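Local coordinates for protein, Family 18 Chitinase (Crocus vernus, PDB 3SIM), which probably binds chitin and hydrolyses its glycosidic bonds, as a plant chitinase of glycoside hydrolase family 18, at residues Tyr190-Tyr203 / Gly227-Leu241. Numbering follows the deposited sequence.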
loop_
_atom_site.group_PDB
_atom_site.type_symbol
_atom_site.label_atom_id
_atom_site.label_comp_id
_atom_site.label_asym_id
_atom_site.label_seq_id
_atom_site.Cartn_x
_atom_site.Cartn_y
_atom_site.Cartn_z
ATOM N N TYR A 190 -4.824 4.806 14.473
ATOM C CA TYR A 190 -5.093 4.932 15.882
ATOM C C TYR A 190 -4.708 6.312 16.448
ATOM O O TYR A 190 -3.970 7.037 15.822
ATOM C CB TYR A 190 -4.415 3.815 16.637
ATOM C CG TYR A 190 -4.926 2.407 16.341
ATOM C CD1 TYR A 190 -6.066 1.920 16.936
ATOM C CD2 TYR A 190 -4.226 1.556 15.537
ATOM C CE1 TYR A 190 -6.494 0.674 16.703
ATOM C CE2 TYR A 190 -4.672 0.323 15.288
ATOM C CZ TYR A 190 -5.807 -0.111 15.865
ATOM O OH TYR A 190 -6.218 -1.332 15.637
ATOM N N ASP A 191 -5.179 6.633 17.645
ATOM C CA ASP A 191 -4.918 7.913 18.303
ATOM C C ASP A 191 -3.461 8.153 18.565
ATOM O O ASP A 191 -2.721 7.269 18.740
ATOM C CB ASP A 191 -5.485 7.989 19.710
ATOM C CG ASP A 191 -6.901 7.989 19.757
ATOM O OD1 ASP A 191 -7.577 8.442 18.831
ATOM O OD2 ASP A 191 -7.346 7.478 20.749
ATOM N N SER A 192 -3.125 9.422 18.651
ATOM C CA SER A 192 -1.797 9.936 18.955
ATOM C C SER A 192 -1.315 9.554 20.372
ATOM O O SER A 192 -0.170 9.450 20.613
ATOM C CB SER A 192 -1.738 11.446 18.693
ATOM O OG SER A 192 -2.483 12.176 19.619
ATOM N N SER A 193 -2.250 9.333 21.257
ATOM C CA SER A 193 -2.003 8.838 22.597
ATOM C C SER A 193 -1.570 7.352 22.751
ATOM O O SER A 193 -1.179 6.952 23.807
ATOM C CB SER A 193 -3.215 9.091 23.449
ATOM O OG SER A 193 -4.291 8.287 23.056
ATOM N N THR A 194 -1.674 6.557 21.695
ATOM C CA THR A 194 -1.454 5.145 21.803
ATOM C C THR A 194 -0.065 4.853 22.383
ATOM O O THR A 194 0.898 5.302 21.880
ATOM C CB THR A 194 -1.518 4.504 20.411
ATOM O OG1 THR A 194 -2.799 4.657 19.867
ATOM C CG2 THR A 194 -1.121 3.009 20.444
ATOM N N SER A 195 -0.038 4.076 23.445
ATOM C CA SER A 195 1.177 3.612 24.115
ATOM C C SER A 195 1.809 2.398 23.447
ATOM O O SER A 195 1.238 1.818 22.598
ATOM C CB SER A 195 0.908 3.277 25.559
ATOM O OG SER A 195 0.083 2.178 25.693
ATOM N N VAL A 196 2.997 2.036 23.929
ATOM C CA VAL A 196 3.681 0.854 23.467
ATOM C C VAL A 196 2.842 -0.398 23.732
ATOM O O VAL A 196 2.703 -1.197 22.893
ATOM C CB VAL A 196 5.095 0.677 24.082
ATOM C CG1 VAL A 196 5.565 -0.696 23.893
ATOM C CG2 VAL A 196 6.077 1.694 23.526
ATOM N N ASP A 197 2.268 -0.518 24.916
ATOM C CA ASP A 197 1.432 -1.659 25.238
ATOM C C ASP A 197 0.162 -1.759 24.405
ATOM O O ASP A 197 -0.195 -2.800 24.034
ATOM C CB ASP A 197 1.098 -1.822 26.734
ATOM C CG ASP A 197 0.471 -3.238 27.061
ATOM O OD1 ASP A 197 1.141 -4.245 26.908
ATOM O OD2 ASP A 197 -0.699 -3.349 27.444
ATOM N N LYS A 198 -0.503 -0.649 24.186
ATOM C CA LYS A 198 -1.670 -0.586 23.361
ATOM C C LYS A 198 -1.385 -0.915 21.880
ATOM O O LYS A 198 -2.114 -1.624 21.289
ATOM C CB LYS A 198 -2.364 0.742 23.516
ATOM C CG LYS A 198 -3.187 0.869 24.764
ATOM C CD LYS A 198 -3.761 2.191 24.917
ATOM C CE LYS A 198 -4.302 2.381 26.348
ATOM N NZ LYS A 198 -4.993 3.570 26.474
ATOM N N PHE A 199 -0.268 -0.434 21.357
ATOM C CA PHE A 199 0.114 -0.749 20.013
ATOM C C PHE A 199 0.261 -2.250 19.861
ATOM O O PHE A 199 -0.288 -2.782 18.983
ATOM C CB PHE A 199 1.395 -0.041 19.617
ATOM C CG PHE A 199 1.884 -0.339 18.223
ATOM C CD1 PHE A 199 1.705 0.575 17.221
ATOM C CD2 PHE A 199 2.596 -1.462 17.927
ATOM C CE1 PHE A 199 2.172 0.330 15.946
ATOM C CE2 PHE A 199 3.087 -1.677 16.706
ATOM C CZ PHE A 199 2.870 -0.796 15.714
ATOM N N LEU A 200 0.941 -2.885 20.793
ATOM C CA LEU A 200 1.103 -4.315 20.770
ATOM C C LEU A 200 -0.267 -5.034 20.850
ATOM O O LEU A 200 -0.457 -5.995 20.196
ATOM C CB LEU A 200 2.112 -4.803 21.818
ATOM C CG LEU A 200 3.591 -4.404 21.657
ATOM C CD1 LEU A 200 4.403 -4.552 22.907
ATOM C CD2 LEU A 200 4.249 -5.093 20.533
ATOM N N GLY A 201 -1.184 -4.526 21.658
ATOM C CA GLY A 201 -2.548 -5.018 21.677
ATOM C C GLY A 201 -3.263 -4.866 20.325
ATOM O O GLY A 201 -3.933 -5.748 19.876
ATOM N N TYR A 202 -3.045 -3.744 19.681
ATOM C CA TYR A 202 -3.599 -3.519 18.341
ATOM C C TYR A 202 -3.018 -4.494 17.308
ATOM O O TYR A 202 -3.729 -4.998 16.524
ATOM C CB TYR A 202 -3.515 -2.061 17.863
ATOM C CG TYR A 202 -4.290 -1.037 18.680
ATOM C CD1 TYR A 202 -5.497 -1.349 19.294
ATOM C CD2 TYR A 202 -3.793 0.221 18.866
ATOM C CE1 TYR A 202 -6.166 -0.435 20.049
ATOM C CE2 TYR A 202 -4.452 1.129 19.615
ATOM C CZ TYR A 202 -5.636 0.805 20.197
ATOM O OH TYR A 202 -6.261 1.738 20.910
ATOM N N TYR A 203 -1.723 -4.724 17.364
ATOM C CA TYR A 203 -1.076 -5.667 16.499
ATOM C C TYR A 203 -1.611 -7.089 16.663
ATOM O O TYR A 203 -1.949 -7.703 15.709
ATOM C CB TYR A 203 0.454 -5.702 16.641
ATOM C CG TYR A 203 1.001 -6.766 15.728
ATOM C CD1 TYR A 203 1.179 -8.051 16.139
ATOM C CD2 TYR A 203 1.184 -6.498 14.404
ATOM C CE1 TYR A 203 1.575 -9.006 15.262
ATOM C CE2 TYR A 203 1.587 -7.417 13.532
ATOM C CZ TYR A 203 1.791 -8.678 13.933
ATOM O OH TYR A 203 2.197 -9.579 13.035
ATOM N N GLY A 227 -1.259 7.578 15.581
ATOM C CA GLY A 227 -0.726 6.356 16.140
ATOM C C GLY A 227 0.449 6.494 17.094
ATOM O O GLY A 227 0.668 7.536 17.600
ATOM N N LEU A 228 1.231 5.462 17.241
ATOM C CA LEU A 228 2.438 5.453 18.032
ATOM C C LEU A 228 3.609 5.963 17.159
ATOM O O LEU A 228 4.077 5.303 16.312
ATOM C CB LEU A 228 2.719 4.040 18.476
ATOM C CG LEU A 228 3.574 3.668 19.667
ATOM C CD1 LEU A 228 4.530 2.539 19.461
ATOM C CD2 LEU A 228 4.183 4.858 20.419
ATOM N N PRO A 229 4.077 7.148 17.435
ATOM C CA PRO A 229 5.094 7.785 16.621
ATOM C C PRO A 229 6.403 7.037 16.559
ATOM O O PRO A 229 6.855 6.443 17.501
ATOM C CB PRO A 229 5.264 9.137 17.282
ATOM C CG PRO A 229 4.039 9.309 18.140
ATOM C CD PRO A 229 3.751 7.963 18.597
ATOM N N VAL A 230 7.007 7.183 15.398
ATOM C CA VAL A 230 8.140 6.412 14.972
ATOM C C VAL A 230 9.266 6.525 15.930
ATOM O O VAL A 230 9.976 5.626 16.101
ATOM C CB VAL A 230 8.869 6.943 13.745
ATOM C CG1 VAL A 230 9.524 5.837 12.996
ATOM C CG2 VAL A 230 8.114 8.000 12.954
ATOM N N ASP A 231 9.445 7.685 16.490
ATOM C CA ASP A 231 10.515 7.896 17.391
ATOM C C ASP A 231 10.112 8.110 18.815
ATOM O O ASP A 231 10.873 8.621 19.581
ATOM C CB ASP A 231 11.439 8.993 16.897
ATOM C CG ASP A 231 10.785 10.334 16.760
ATOM O OD1 ASP A 231 9.720 10.626 17.258
ATOM O OD2 ASP A 231 11.429 11.117 16.167
ATOM N N LYS A 232 8.880 7.766 19.111
ATOM C CA LYS A 232 8.348 7.798 20.461
ATOM C C LYS A 232 7.857 6.438 21.037
ATOM O O LYS A 232 6.978 6.348 21.809
ATOM C CB LYS A 232 7.437 8.976 20.670
ATOM C CG LYS A 232 8.219 10.295 20.607
ATOM C CD LYS A 232 7.368 11.526 20.735
ATOM C CE LYS A 232 8.158 12.747 21.148
ATOM N NZ LYS A 232 8.561 13.533 20.033
ATOM N N GLY A 233 8.553 5.409 20.643
ATOM C CA GLY A 233 8.356 4.085 21.129
ATOM C C GLY A 233 7.981 3.053 20.080
ATOM O O GLY A 233 7.942 1.919 20.381
ATOM N N PHE A 234 7.830 3.463 18.826
ATOM C CA PHE A 234 7.532 2.512 17.776
ATOM C C PHE A 234 8.611 1.405 17.725
ATOM O O PHE A 234 8.288 0.283 17.689
ATOM C CB PHE A 234 7.432 3.188 16.400
ATOM C CG PHE A 234 7.334 2.226 15.219
ATOM C CD1 PHE A 234 8.454 1.833 14.544
ATOM C CD2 PHE A 234 6.132 1.810 14.723
ATOM C CE1 PHE A 234 8.374 1.038 13.474
ATOM C CE2 PHE A 234 6.091 0.966 13.644
ATOM C CZ PHE A 234 7.221 0.574 13.067
ATOM N N PHE A 235 9.863 1.776 17.804
ATOM C CA PHE A 235 10.959 0.818 17.825
ATOM C C PHE A 235 11.005 -0.146 19.027
ATOM O O PHE A 235 11.464 -1.207 18.891
ATOM C CB PHE A 235 12.320 1.408 17.409
ATOM C CG PHE A 235 12.394 1.791 15.968
ATOM C CD1 PHE A 235 12.360 0.826 14.998
ATOM C CD2 PHE A 235 12.443 3.105 15.570
ATOM C CE1 PHE A 235 12.402 1.133 13.723
ATOM C CE2 PHE A 235 12.495 3.426 14.258
ATOM C CZ PHE A 235 12.458 2.425 13.330
ATOM N N ASP A 236 10.503 0.267 20.183
ATOM C CA ASP A 236 10.332 -0.624 21.318
ATOM C C ASP A 236 9.296 -1.729 21.083
ATOM O O ASP A 236 9.527 -2.835 21.376
ATOM C CB ASP A 236 10.006 0.149 22.584
ATOM C CG ASP A 236 11.114 1.088 22.972
ATOM O OD1 ASP A 236 12.254 0.781 22.709
ATOM O OD2 ASP A 236 10.854 2.150 23.473
ATOM N N ALA A 237 8.162 -1.348 20.545
ATOM C CA ALA A 237 7.144 -2.269 20.116
ATOM C C ALA A 237 7.676 -3.189 18.992
ATOM O O ALA A 237 7.481 -4.344 19.020
ATOM C CB ALA A 237 5.953 -1.520 19.680
ATOM N N ALA A 238 8.388 -2.626 18.053
ATOM C CA ALA A 238 8.924 -3.381 16.947
ATOM C C ALA A 238 9.934 -4.424 17.453
ATOM O O ALA A 238 9.963 -5.510 16.993
ATOM C CB ALA A 238 9.512 -2.540 15.961
ATOM N N THR A 239 10.700 -4.021 18.443
ATOM C CA THR A 239 11.651 -4.900 19.079
ATOM C C THR A 239 11.009 -6.119 19.785
ATOM O O THR A 239 11.454 -7.172 19.585
ATOM C CB THR A 239 12.641 -4.146 20.003
ATOM O OG1 THR A 239 13.470 -3.318 19.242
ATOM C CG2 THR A 239 13.510 -5.090 20.795
ATOM N N SER A 240 9.920 -5.917 20.514
ATOM C CA SER A 240 9.180 -7.000 21.121
ATOM C C SER A 240 8.628 -7.956 20.051
ATOM O O SER A 240 8.745 -9.149 20.197
ATOM C CB SER A 240 8.025 -6.507 21.970
ATOM O OG SER A 240 8.447 -5.784 23.058
ATOM N N LEU A 241 8.080 -7.393 18.982
ATOM C CA LEU A 241 7.621 -8.185 17.901
ATOM C C LEU A 241 8.741 -9.012 17.260
ATOM O O LEU A 241 8.540 -10.148 17.022
ATOM C CB LEU A 241 6.856 -7.344 16.905
ATOM C CG LEU A 241 5.494 -6.792 17.310
ATOM C CD1 LEU A 241 4.811 -6.019 16.223
ATOM C CD2 LEU A 241 4.599 -7.838 17.908
#
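L241 lies over one face of the Y203 ring. Its CD1 sits 4.1 Å from the ring centroid, close to the ring normal, in a CH-pi contact offset toward the rim. Its CD2 bridges Y203 CD1 and L200 CD2. Y203 CG is anti to the backbone N, and the ring meets L241 with one face; Y203 OH hydrogen-bonds to V215 O. The F199 ring is met obliquely by three groups. L228 CB meets F199 CD1 and A237 CB meets F199 CD2, each at 3.8 Å. F234 CE2 approaches F199 CZ, with the two ring planes at 80°. F187 also meets the F199 ring. Within 190-203, Y190 and Y202 lay their rings over each other. K198 O lies over the opposite face of the Y202 ring, and T194 OG1 lies at its edge, in the ring plane.

The contact joins two successive outer helices of the TIM barrel. Strand 215-220, the inner strand between them, lies under Y203, F234 and L241 through I217. The segments 196-203 and 230-241 cross at -51°, with axes 9.4 Å apart. The small A237 lets F199 and L200 come close: its CB also touches L200 CD2 at 4.0 Å. L200 CD2 rests on A237 O as well. The L200 and L241 side chains run antiparallel alongside each other, meeting CD2 to CD2. At the N-terminal end, V196 CG2 packs 3.7 Å from G233 O. G233, at positive phi and without a side chain, leaves room for this methyl; a CB there would lie very close to it.

The loops before the helices are tied by their backbones. G227 N donates to Y190 O (2.8 Å), from above the carbonyl plane and bent to 137° at the hydrogen. G227 CA also makes a CA-H...O contact with D191 O. That oxygen accepts from T194 N and T194 OG1 on the same face of its plane, which holds the type I turn D191-T194. Next to it, L228 CD2 rests against T194 O.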